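Local coordinates for protein putative glycoside hydrolase (Parabacteroides distasonis ATCC 8503, PDB 3GYC) that is a putative glycoside hydrolase of a cellulase-like family in the TIM-barrel clan, and so probably cleaves glycosidic bonds in a carbohydrate whose identity is not known, at residues 227-231 against 385-389; 203-207 against 388-392; 290-295 against 337-341. All coordinates share one frame. Numbering follows the deposited sequence.

All three contacts lie at the N-terminal ends of strands of the parallel barrel. Contacts 1 and 2 share Lys388 and Leu389 of the C-terminal helix 384-390, and their centres are about 7 Å apart. That helix meets the chain entering strand 231-232 in contact 1 and the chain entering strand 208-209 in contact 2. Contact 1 is buried and holds a salt bridge. Contact 2 is only partly buried and relies on waters and aliphatic packing. Contact 3 is also buried but mainly apolar. It sets helix 276-297 against the chain entering strand 340-343. Leu389 CD2 also touches Val341 CG2 of contact 3, at 3.3 Å.

Contact 1 (227-231 against 385-389); sequences FLDLY and VAAKL
Lys388 NZ donates to Asp229 OD1 at 2.7 Å, a hydrogen-bonded salt bridge. Asp229 has chi1 m, and Lys388 runs m, t, m, t. The other carboxylate oxygen, Asp229 OD2, pairs with Arg200 and also accepts from the backbone N of Phe208. One water adds a second polar link: it donates to Asp229 O at 2.9 Å and to Val385 O at 2.7 Å. It also accepts a weak bond from Leu389 N at 3.3 Å. Segment 227-231 is loop up to Tyr231, which begins strand 231-232, with phi/psi of -83/-21 at Asp229 and -158/168 at Leu230. Segment 385-389 is helical. The backbones come nearest at Asp229 and Val385, with CA atoms 5.9 Å apart. Val385 is in rotamer t, and its CG1 lies 3.5 Å from Asp229 OD1. Further out, Leu230 CD1 packs on Leu389 CD2 at 4.1 Å, with Leu230 chi1 p, chi2 138° and Leu389 chi1 t, chi2 p. This is a C-terminal helix packed against the loop that leads into a strand of a TIM-barrel-type sheet. The acid is buried, and its charge is met by two basic side chains, so polar pairing and leucine packing join the helix to the loop.

Contact 2 (203-207 against 388-392); sequences YPDMP and KLLKR
Pro207 lays its ring over the last part of the C-terminal helix. Pro207 CG is 3.7 Å from Lys388 O, 3.7 Å from Leu389 CA and 4.0 Å from Leu389 CB. Pro207 CD is 3.5 Å from Arg392 CD. The closest backbone pair is Pro207 and Leu389, with CA atoms 5.8 Å apart. Segment 203-207 starts with a type I beta turn from Tyr203 to Met206, closed by Met206 N to Tyr203 O at 3.3 Å. Met206 and Pro207 then turn extended. In the other segment, 388-390 is helical and the rest is loop or turn; Arg392 N donates to Leu389 O at 2.9 Å. Lys388 (m, t, m, t) stretches along the loop: CD is 3.6 Å from Pro204 O, and CB is 3.7 Å from Asp205 O. Selenomethionine Met206 (t, p, p) puts CE over one face of the Arg392 guanidinium, 3.6 Å from Arg392 NH2, which bonds to Ile153 O. Arg392 is m, t, p with chi4 82°.

No direct hydrogen bond crosses, and two waters bridge instead. One accepts from Lys388 NZ at 2.8 Å and lies 2.7 Å from Pro204 O and 2.6 Å from Met206 O. The other donates to Asp205 O and Lys388 O, both at 2.7 Å, and accepts from Arg392 NH1 at 3.2 Å. Lys388 NZ also forms a salt bridge with Asp229. This is packing at the N-terminal end of a TIM-barrel-type sheet. The loop joins helix 186-200 to strand 208-209. Met206, Leu389 and Arg392 also touch strand 153-157, and Leu389 reaches strand 340-343.

Contact 3 (290-295 against 337-341); sequences MASVAR and TGMWV
In the outer layer of a TIM-barrel-type fold, helix 276-297 covers the chain that leaves helix 321-337 and enters strand 340-343. Ala291 and Met339 are nearest, with CA atoms 5.8 Å apart. Ala291 CB meets Thr337 CB at 3.7 Å, Trp340 CZ3 at 3.9 Å and Met339 CG at 4.0 Å. One turn on, Ala294 CB meets Met339 CE at 4.0 Å. Met339 is selenomethionine with all three chi angles m; its SE lies 3.7 Å from Arg295 CB, and its CG is 3.5 Å from Ala291 O. The two alanines let the helix approach closely. Such packing of a helix on a strand entrance fits the alternating alpha/beta order of such a barrel. Gly338 leaves helical geometry with phi 83°, a conformation that favours glycine. Thr337 (chi1 p) makes an ST turn, with Met339 N donating to its OG1 at 3.2 Å; the same OG1 bonds to Ala334 O. Selenomethionine Met290 (chi1 t, chi2 p) places CG 4.1 Å from Trp340 CH2, and Trp340 (chi1 -91°) bonds through NE1 to Thr303. The Arg295 (t, t, m) guanidinium has Met339 CG over one face and a salt bridge to Asp376.

Contact 1 (227-231 against 385-389)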
loop_
_atom_site.group_PDB
_atom_site.type_symbol
_atom_site.label_atom_id
_atom_site.label_comp_id
_atom_site.label_asym_id
_atom_site.label_seq_id
_atom_site.Cartn_x
_atom_site.Cartn_y
_atom_site.Cartn_z
ATOM N N PHE A 227 13.631 3.547 14.029
ATOM C CA PHE A 227 12.360 3.190 14.684
ATOM C C PHE A 227 11.329 2.533 13.748
ATOM O O PHE A 227 10.244 2.142 14.202
ATOM C CB PHE A 227 11.729 4.434 15.357
ATOM C CG PHE A 227 11.557 5.618 14.431
ATOM C CD1 PHE A 227 10.483 5.701 13.580
ATOM C CD2 PHE A 227 12.481 6.645 14.425
ATOM C CE1 PHE A 227 10.328 6.788 12.700
ATOM C CE2 PHE A 227 12.341 7.738 13.558
ATOM C CZ PHE A 227 11.246 7.810 12.697
ATOM N N LEU A 228 11.622 2.481 12.447
ATOM C CA LEU A 228 10.770 1.779 11.484
ATOM C C LEU A 228 11.255 0.332 11.423
ATOM O O LEU A 228 12.454 0.088 11.321
ATOM C CB LEU A 228 10.885 2.407 10.109
ATOM C CG LEU A 228 10.451 3.871 10.012
ATOM C CD1 LEU A 228 10.787 4.462 8.647
ATOM C CD2 LEU A 228 8.978 4.018 10.335
ATOM N N ASP A 229 10.337 -0.618 11.516
ATOM C CA ASP A 229 10.688 -2.060 11.500
ATOM C C ASP A 229 10.862 -2.601 10.069
ATOM O O ASP A 229 11.438 -3.673 9.861
ATOM C CB ASP A 229 9.609 -2.872 12.229
ATOM C CG ASP A 229 9.581 -2.623 13.749
ATOM O OD1 ASP A 229 10.678 -2.342 14.329
ATOM O OD2 ASP A 229 8.476 -2.736 14.401
ATOM N N LEU A 230 10.273 -1.888 9.109
ATOM C CA LEU A 230 10.328 -2.204 7.691
ATOM C C LEU A 230 10.031 -0.946 6.879
ATOM O O LEU A 230 9.565 0.054 7.422
ATOM C CB LEU A 230 9.319 -3.284 7.310
ATOM C CG LEU A 230 7.846 -3.047 7.579
ATOM C CD1 LEU A 230 6.930 -3.508 6.426
ATOM C CD2 LEU A 230 7.406 -3.684 8.913
ATOM N N TYR A 231 10.284 -0.983 5.582
ATOM C CA TYR A 231 9.947 0.138 4.751
ATOM C C TYR A 231 8.916 -0.376 3.736
ATOM O O TYR A 231 9.101 -1.456 3.135
ATOM C CB TYR A 231 11.149 0.756 3.982
ATOM C CG TYR A 231 12.402 1.070 4.752
ATOM C CD1 TYR A 231 12.377 1.401 6.105
ATOM C CD2 TYR A 231 13.639 1.106 4.094
ATOM C CE1 TYR A 231 13.556 1.686 6.787
ATOM C CE2 TYR A 231 14.805 1.423 4.762
ATOM C CZ TYR A 231 14.754 1.727 6.096
ATOM O OH TYR A 231 15.912 2.010 6.736
ATOM N N VAL A 385 15.475 -6.833 14.408
ATOM C CA VAL A 385 14.381 -5.990 13.942
ATOM C C VAL A 385 13.633 -6.711 12.794
ATOM O O VAL A 385 12.403 -6.852 12.842
ATOM C CB VAL A 385 14.805 -4.549 13.529
ATOM C CG1 VAL A 385 13.594 -3.768 12.962
ATOM C CG2 VAL A 385 15.448 -3.812 14.722
ATOM N N ALA A 386 14.387 -7.188 11.797
ATOM C CA ALA A 386 13.797 -7.877 10.657
ATOM C C ALA A 386 13.090 -9.155 11.078
ATOM O O ALA A 386 12.091 -9.532 10.461
ATOM C CB ALA A 386 14.856 -8.182 9.588
ATOM N N ALA A 387 13.616 -9.830 12.107
ATOM C CA ALA A 387 13.022 -11.077 12.579
ATOM C C ALA A 387 11.579 -10.867 13.020
ATOM O O ALA A 387 10.817 -11.812 12.996
ATOM C CB ALA A 387 13.825 -11.707 13.705
ATOM N N LYS A 388 11.204 -9.649 13.428
ATOM C CA LYS A 388 9.811 -9.397 13.845
ATOM C C LYS A 388 8.846 -9.663 12.702
ATOM O O LYS A 388 7.779 -10.243 12.913
ATOM C CB LYS A 388 9.604 -7.984 14.409
ATOM C CG LYS A 388 10.290 -7.784 15.745
ATOM C CD LYS A 388 9.928 -6.457 16.454
ATOM C CE LYS A 388 10.381 -5.260 15.655
ATOM N NZ LYS A 388 10.379 -3.951 16.468
ATOM N N LEU A 389 9.212 -9.195 11.505
ATOM C CA LEU A 389 8.402 -9.437 10.302
ATOM C C LEU A 389 8.615 -10.844 9.747
ATOM O O LEU A 389 7.654 -11.518 9.395
ATOM C CB LEU A 389 8.715 -8.426 9.233
ATOM C CG LEU A 389 7.945 -8.535 7.922
ATOM C CD1 LEU A 389 6.416 -8.635 8.160
ATOM C CD2 LEU A 389 8.280 -7.341 7.052
HETATM O O HOH W 1 10.581 -6.194 11.030
#

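Contact 2 (203-207 against 388-392)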
loop_
_atom_site.group_PDB
_atom_site.type_symbol
_atom_site.label_atom_id
_atom_site.label_comp_id
_atom_site.label_asym_id
_atom_site.label_seq_id
_atom_site.Cartn_x
_atom_site.Cartn_y
_atom_site.Cartn_z
ATOM N N TYR A 203 2.486 -3.719 22.043
ATOM C CA TYR A 203 2.792 -4.769 21.053
ATOM C C TYR A 203 4.244 -4.684 20.625
ATOM O O TYR A 203 4.541 -4.337 19.507
ATOM C CB TYR A 203 1.890 -4.636 19.821
ATOM C CG TYR A 203 0.434 -4.761 20.134
ATOM C CD1 TYR A 203 -0.117 -5.989 20.421
ATOM C CD2 TYR A 203 -0.382 -3.662 20.154
ATOM C CE1 TYR A 203 -1.438 -6.119 20.728
ATOM C CE2 TYR A 203 -1.739 -3.781 20.469
ATOM C CZ TYR A 203 -2.249 -5.016 20.751
ATOM O OH TYR A 203 -3.577 -5.186 21.052
ATOM N N PRO A 204 5.167 -5.045 21.525
ATOM C CA PRO A 204 6.609 -4.896 21.220
ATOM C C PRO A 204 7.111 -5.720 20.027
ATOM O O PRO A 204 8.066 -5.306 19.371
ATOM C CB PRO A 204 7.289 -5.338 22.531
ATOM C CG PRO A 204 6.287 -6.224 23.211
ATOM C CD PRO A 204 4.935 -5.690 22.836
ATOM N N ASP A 205 6.458 -6.842 19.731
ATOM C CA ASP A 205 6.891 -7.734 18.651
ATOM C C ASP A 205 6.164 -7.535 17.309
ATOM O O ASP A 205 6.443 -8.246 16.365
ATOM C CB ASP A 205 6.725 -9.188 19.088
ATOM C CG ASP A 205 7.535 -9.513 20.334
ATOM O OD1 ASP A 205 8.490 -8.762 20.655
ATOM O OD2 ASP A 205 7.203 -10.528 20.991
HETATM N N MSE A 206 5.224 -6.600 17.242
HETATM C CA MSE A 206 4.522 -6.318 15.974
HETATM C C MSE A 206 5.409 -5.377 15.105
HETATM O O MSE A 206 5.972 -4.435 15.616
HETATM C CB MSE A 206 3.130 -5.709 16.253
HETATM C CG MSE A 206 2.323 -5.328 15.027
HETATM SE SE MSE A 206 1.727 -6.868 13.998
HETATM C CE MSE A 206 0.151 -7.401 15.061
ATOM N N PRO A 207 5.583 -5.685 13.805
ATOM C CA PRO A 207 6.329 -4.769 12.946
ATOM C C PRO A 207 5.498 -3.530 12.656
ATOM O O PRO A 207 4.384 -3.637 12.129
ATOM C CB PRO A 207 6.583 -5.566 11.665
ATOM C CG PRO A 207 6.252 -6.959 11.982
ATOM C CD PRO A 207 5.356 -6.991 13.175
ATOM N N LYS A 388 11.204 -9.649 13.428
ATOM C CA LYS A 388 9.811 -9.397 13.845
ATOM C C LYS A 388 8.846 -9.663 12.702
ATOM O O LYS A 388 7.779 -10.243 12.913
ATOM C CB LYS A 388 9.604 -7.984 14.409
ATOM C CG LYS A 388 10.290 -7.784 15.745
ATOM C CD LYS A 388 9.928 -6.457 16.454
ATOM C CE LYS A 388 10.381 -5.260 15.655
ATOM N NZ LYS A 388 10.379 -3.951 16.468
ATOM N N LEU A 389 9.212 -9.195 11.505
ATOM C CA LEU A 389 8.402 -9.437 10.302
ATOM C C LEU A 389 8.615 -10.844 9.747
ATOM O O LEU A 389 7.654 -11.518 9.395
ATOM C CB LEU A 389 8.715 -8.426 9.233
ATOM C CG LEU A 389 7.945 -8.535 7.922
ATOM C CD1 LEU A 389 6.416 -8.635 8.160
ATOM C CD2 LEU A 389 8.280 -7.341 7.052
ATOM N N LEU A 390 9.864 -11.308 9.693
ATOM C CA LEU A 390 10.153 -12.644 9.136
ATOM C C LEU A 390 9.437 -13.776 9.832
ATOM O O LEU A 390 9.000 -14.734 9.168
ATOM C CB LEU A 390 11.668 -12.922 9.068
ATOM C CG LEU A 390 12.431 -12.426 7.833
ATOM C CD1 LEU A 390 12.093 -11.033 7.353
ATOM C CD2 LEU A 390 13.951 -12.587 8.078
ATOM N N LYS A 391 9.294 -13.692 11.150
ATOM C CA LYS A 391 8.575 -14.724 11.871
ATOM C C LYS A 391 7.093 -14.785 11.513
ATOM O O LYS A 391 6.452 -15.773 11.841
ATOM C CB LYS A 391 8.621 -14.482 13.380
ATOM C CG LYS A 391 9.930 -14.763 14.037
ATOM C CD LYS A 391 9.874 -14.489 15.582
ATOM C CE LYS A 391 9.235 -13.117 15.928
ATOM N NZ LYS A 391 9.757 -12.576 17.270
ATOM N N ARG A 392 6.543 -13.713 10.937
ATOM C CA ARG A 392 5.120 -13.650 10.570
ATOM C C ARG A 392 4.839 -14.072 9.089
ATOM O O ARG A 392 3.680 -14.253 8.665
ATOM C CB ARG A 392 4.619 -12.226 10.835
ATOM C CG ARG A 392 4.958 -11.712 12.237
ATOM C CD ARG A 392 4.391 -10.303 12.481
ATOM N NE ARG A 392 2.964 -10.382 12.747
ATOM C CZ ARG A 392 2.450 -10.684 13.944
ATOM N NH1 ARG A 392 3.235 -10.938 14.983
ATOM N NH2 ARG A 392 1.149 -10.776 14.107
HETATM O O HOH W 2 7.761 -3.594 17.242
HETATM O O HOH W 3 6.441 -10.681 15.165
#

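Contact 3 (290-295 against 337-341)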
loop_
_atom_site.group_PDB
_atom_site.type_symbol
_atom_site.label_atom_id
_atom_site.label_comp_id
_atom_site.label_asym_id
_atom_site.label_seq_id
_atom_site.Cartn_x
_atom_site.Cartn_y
_atom_site.Cartn_z
HETATM N N MSE A 290 16.779 1.498 -4.121
HETATM C CA MSE A 290 16.009 1.216 -2.894
HETATM C C MSE A 290 16.568 -0.008 -2.172
HETATM O O MSE A 290 16.772 0.022 -0.968
HETATM C CB MSE A 290 14.528 1.022 -3.222
HETATM C CG MSE A 290 13.602 0.730 -2.028
HETATM SE SE MSE A 290 13.316 2.238 -0.826
HETATM C CE MSE A 290 14.753 2.007 0.474
ATOM N N ALA A 291 16.810 -1.093 -2.902
ATOM C CA ALA A 291 17.351 -2.306 -2.298
ATOM C C ALA A 291 18.683 -2.007 -1.597
ATOM O O ALA A 291 18.944 -2.530 -0.513
ATOM C CB ALA A 291 17.514 -3.415 -3.351
ATOM N N SER A 292 19.508 -1.136 -2.194
ATOM C CA SER A 292 20.808 -0.791 -1.625
ATOM C C SER A 292 20.721 -0.099 -0.300
ATOM O O SER A 292 21.537 -0.322 0.585
ATOM C CB SER A 292 21.570 0.160 -2.554
ATOM O OG SER A 292 22.276 -0.586 -3.503
ATOM N N VAL A 293 19.788 0.831 -0.230
ATOM C CA VAL A 293 19.562 1.618 0.956
ATOM C C VAL A 293 19.026 0.692 2.044
ATOM O O VAL A 293 19.447 0.757 3.210
ATOM C CB VAL A 293 18.559 2.766 0.647
ATOM C CG1 VAL A 293 18.055 3.398 1.939
ATOM C CG2 VAL A 293 19.208 3.804 -0.286
ATOM N N ALA A 294 18.119 -0.193 1.656
ATOM C CA ALA A 294 17.540 -1.132 2.618
ATOM C C ALA A 294 18.589 -2.095 3.156
ATOM O O ALA A 294 18.551 -2.481 4.342
ATOM C CB ALA A 294 16.379 -1.897 1.999
ATOM N N ARG A 295 19.496 -2.519 2.283
ATOM C CA ARG A 295 20.531 -3.465 2.694
ATOM C C ARG A 295 21.510 -2.808 3.677
ATOM O O ARG A 295 21.917 -3.436 4.653
ATOM C CB ARG A 295 21.243 -4.073 1.487
ATOM C CG ARG A 295 22.338 -5.093 1.876
ATOM C CD ARG A 295 23.081 -5.678 0.685
ATOM N NE ARG A 295 22.202 -6.539 -0.106
ATOM C CZ ARG A 295 21.646 -6.203 -1.265
ATOM N NH1 ARG A 295 21.907 -5.039 -1.841
ATOM N NH2 ARG A 295 20.844 -7.060 -1.869
ATOM N N THR A 337 16.534 -8.921 -5.888
ATOM C CA THR A 337 17.469 -8.259 -4.956
ATOM C C THR A 337 17.619 -8.907 -3.581
ATOM O O THR A 337 18.624 -8.703 -2.918
ATOM C CB THR A 337 17.057 -6.820 -4.653
ATOM O OG1 THR A 337 15.860 -6.839 -3.862
ATOM C CG2 THR A 337 16.883 -6.034 -5.966
ATOM N N GLY A 338 16.607 -9.649 -3.153
ATOM C CA GLY A 338 16.614 -10.296 -1.836
ATOM C C GLY A 338 16.183 -9.403 -0.682
ATOM O O GLY A 338 16.082 -9.861 0.450
HETATM N N MSE A 339 15.916 -8.127 -0.949
HETATM C CA MSE A 339 15.520 -7.209 0.123
HETATM C C MSE A 339 14.018 -7.129 0.358
HETATM O O MSE A 339 13.604 -6.591 1.374
HETATM C CB MSE A 339 16.093 -5.822 -0.144
HETATM C CG MSE A 339 17.628 -5.806 -0.161
HETATM SE SE MSE A 339 18.491 -6.483 1.375
HETATM C CE MSE A 339 17.300 -5.685 2.713
ATOM N N TRP A 340 13.202 -7.638 -0.559
ATOM C CA TRP A 340 11.759 -7.543 -0.391
ATOM C C TRP A 340 11.169 -8.778 0.283
ATOM O O TRP A 340 11.466 -9.889 -0.106
ATOM C CB TRP A 340 11.074 -7.298 -1.742
ATOM C CG TRP A 340 10.875 -5.839 -2.137
ATOM C CD1 TRP A 340 9.736 -5.143 -1.975
ATOM C CD2 TRP A 340 11.794 -4.959 -2.797
ATOM N NE1 TRP A 340 9.873 -3.879 -2.437
ATOM C CE2 TRP A 340 11.128 -3.731 -2.963
ATOM C CE3 TRP A 340 13.117 -5.079 -3.252
ATOM C CZ2 TRP A 340 11.722 -2.636 -3.555
ATOM C CZ3 TRP A 340 13.707 -3.988 -3.856
ATOM C CH2 TRP A 340 13.017 -2.775 -3.993
ATOM N N VAL A 341 10.373 -8.567 1.321
ATOM C CA VAL A 341 9.669 -9.646 2.027
ATOM C C VAL A 341 8.199 -9.718 1.601
ATOM O O VAL A 341 7.523 -10.714 1.840
ATOM C CB VAL A 341 9.779 -9.480 3.589
ATOM C CG1 VAL A 341 11.254 -9.582 4.037
ATOM C CG2 VAL A 341 9.182 -8.171 4.041
#